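Local structure of 3,6-diketocamphane 1,6-monooxygenase (Pseudomonas putida, 4UWM) at residues V255-F260 with G339-L344. The protein oxidises 3,6-diketocamphane to a lactone with FMNH2 and molecular oxygen, a Baeyer-Villiger step in the bacterial breakdown of (-)-camphor. Numbering follows the deposited sequence.
Sequences VSHTVF and GGWGTL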
loop_
_atom_site.group_PDB
_atom_site.type_symbol
_atom_site.label_atom_id
_atom_site.label_comp_id
_atom_site.label_asym_id
_atom_site.label_seq_id
_atom_site.Cartn_x
_atom_site.Cartn_y
_atom_site.Cartn_z
ATOM N N VAL A 255 1.403 -0.461 -26.064
ATOM C CA VAL A 255 2.775 -0.316 -26.536
ATOM C C VAL A 255 3.341 0.975 -25.980
ATOM O O VAL A 255 2.765 2.050 -26.174
ATOM C CB VAL A 255 2.881 -0.306 -28.086
ATOM C CG1 VAL A 255 4.351 -0.196 -28.516
ATOM C CG2 VAL A 255 2.275 -1.569 -28.673
ATOM N N SER A 256 4.475 0.856 -25.291
ATOM C CA SER A 256 5.126 1.986 -24.638
ATOM C C SER A 256 6.104 2.686 -25.589
ATOM O O SER A 256 6.944 2.023 -26.207
ATOM C CB SER A 256 5.846 1.498 -23.375
ATOM O OG SER A 256 6.687 2.497 -22.834
ATOM N N HIS A 257 5.990 4.002 -25.685
ATOM C CA HIS A 257 6.818 4.836 -26.549
ATOM C C HIS A 257 7.246 6.057 -25.756
ATOM O O HIS A 257 6.518 6.507 -24.856
ATOM C CB HIS A 257 6.010 5.364 -27.750
ATOM C CG HIS A 257 5.703 4.342 -28.799
ATOM N ND1 HIS A 257 6.579 4.037 -29.820
ATOM C CD2 HIS A 257 4.603 3.582 -29.007
ATOM C CE1 HIS A 257 6.037 3.119 -30.601
ATOM N NE2 HIS A 257 4.835 2.829 -30.133
ATOM N N THR A 258 8.398 6.610 -26.122
ATOM C CA THR A 258 8.788 7.947 -25.690
ATOM C C THR A 258 8.106 8.932 -26.651
ATOM O O THR A 258 8.287 8.838 -27.870
ATOM C CB THR A 258 10.315 8.094 -25.726
ATOM O OG1 THR A 258 10.900 7.096 -24.882
ATOM C CG2 THR A 258 10.752 9.494 -25.278
ATOM N N VAL A 259 7.288 9.827 -26.097
ATOM C CA VAL A 259 6.358 10.649 -26.868
ATOM C C VAL A 259 6.381 12.067 -26.332
ATOM O O VAL A 259 6.202 12.290 -25.138
ATOM C CB VAL A 259 4.896 10.132 -26.793
ATOM C CG1 VAL A 259 3.989 10.916 -27.730
ATOM C CG2 VAL A 259 4.813 8.663 -27.133
ATOM N N PHE A 260 6.612 13.034 -27.220
ATOM C CA PHE A 260 6.508 14.436 -26.830
ATOM C C PHE A 260 5.923 15.282 -27.963
ATOM O O PHE A 260 6.335 15.168 -29.126
ATOM C CB PHE A 260 7.842 14.991 -26.335
ATOM C CG PHE A 260 7.713 16.331 -25.653
ATOM C CD1 PHE A 260 7.710 17.515 -26.397
ATOM C CD2 PHE A 260 7.570 16.413 -24.275
ATOM C CE1 PHE A 260 7.578 18.745 -25.770
ATOM C CE2 PHE A 260 7.434 17.642 -23.644
ATOM C CZ PHE A 260 7.436 18.812 -24.390
ATOM N N GLY A 339 0.298 -3.096 -38.094
ATOM C CA GLY A 339 -1.102 -3.410 -37.795
ATOM C C GLY A 339 -1.660 -2.547 -36.673
ATOM O O GLY A 339 -2.878 -2.401 -36.536
ATOM N N GLY A 340 -0.769 -1.985 -35.859
ATOM C CA GLY A 340 -1.167 -1.089 -34.767
ATOM C C GLY A 340 -1.344 -1.744 -33.400
ATOM O O GLY A 340 -0.905 -2.876 -33.168
ATOM N N TRP A 341 -1.992 -1.010 -32.496
ATOM C CA TRP A 341 -2.174 -1.416 -31.098
ATOM C C TRP A 341 -3.323 -0.618 -30.525
ATOM O O TRP A 341 -3.757 0.367 -31.124
ATOM C CB TRP A 341 -0.900 -1.145 -30.280
ATOM C CG TRP A 341 -0.418 0.292 -30.375
ATOM C CD1 TRP A 341 -0.922 1.377 -29.709
ATOM C CD2 TRP A 341 0.632 0.792 -31.213
ATOM N NE1 TRP A 341 -0.247 2.514 -30.074
ATOM C CE2 TRP A 341 0.718 2.185 -30.988
ATOM C CE3 TRP A 341 1.510 0.201 -32.135
ATOM C CZ2 TRP A 341 1.643 2.995 -31.649
ATOM C CZ3 TRP A 341 2.438 1.009 -32.785
ATOM C CH2 TRP A 341 2.495 2.388 -32.540
ATOM N N GLY A 342 -3.809 -1.028 -29.358
ATOM C CA GLY A 342 -4.927 -0.345 -28.731
ATOM C C GLY A 342 -4.596 0.867 -27.866
ATOM O O GLY A 342 -5.395 1.800 -27.793
ATOM N N THR A 343 -3.449 0.843 -27.176
ATOM C CA THR A 343 -3.088 1.950 -26.265
ATOM C C THR A 343 -1.665 2.403 -26.497
ATOM O O THR A 343 -0.725 1.583 -26.504
ATOM C CB THR A 343 -3.264 1.585 -24.754
ATOM O OG1 THR A 343 -4.625 1.232 -24.487
ATOM C CG2 THR A 343 -2.912 2.781 -23.863
ATOM N N LEU A 344 -1.505 3.708 -26.677
ATOM C CA LEU A 344 -0.184 4.293 -26.772
ATOM C C LEU A 344 0.223 4.658 -25.345
ATOM O O LEU A 344 -0.336 5.595 -24.746
ATOM C CB LEU A 344 -0.199 5.545 -27.655
ATOM C CG LEU A 344 1.121 6.312 -27.699
ATOM C CD1 LEU A 344 2.125 5.587 -28.572
ATOM C CD2 LEU A 344 0.911 7.745 -28.171
#
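Val255 packs against one face of the indole of Trp341 where two parallel strands of the TIM barrel of this luciferase-like monooxygenase begin to pair. The backbone tie is a nearly linear hydrogen bond from Val255 N to Thr343 O, 3.0 Å long, and Val255 pairs in register with Leu344; the pairing continues through Gln345 and Glu347. Around this bond the packing is close. Val255 CB stands over the indole face, 4.2 Å from the centroid of the five-membered ring, a CH-pi contact, while its CG2 meets Trp341 CB at 3.6 Å. A beta-branched residue suits the spot, since the strand-compatible valine brings both CB and a methyl against the ring system. The broad indole can cover Val255 with its five-membered ring while its six-membered ring meets His257. These two side chains approach tip to tip, His257 NE2 3.4 Å from Trp341 CH2, with the ring planes 38° apart. The flat imidazole fits among Trp341, Leu344 and the ring of Phe224. The side chains of Leu344 and His257 cross at about a right angle, CD1 coming 3.2 Å from His257 CD2, a tight touch; the branched end of Leu344 lets CD2 meet Val259 instead.

That last meeting, Val259 CG2 to Leu344 CD2 at 4.1 Å, is looser. Thr258, between His257 and Val259, is partly exposed, makes no contact with 339-344, and its OG1 hydrogen-bonds a triethylene glycol, probably from the crystallisation liquor. Partly exposed Gly339 follows helix 324-338 with positive phi, easy for glycine; Gly340, also at positive phi, and loop residues Trp341 and Gly342 precede the strand. Strand 254-261 pairs in parallel with 219-223, 343-347 and short 320-322, whose Leu320 packs with Ile365 of helix 356-369 on Val259 and Leu344.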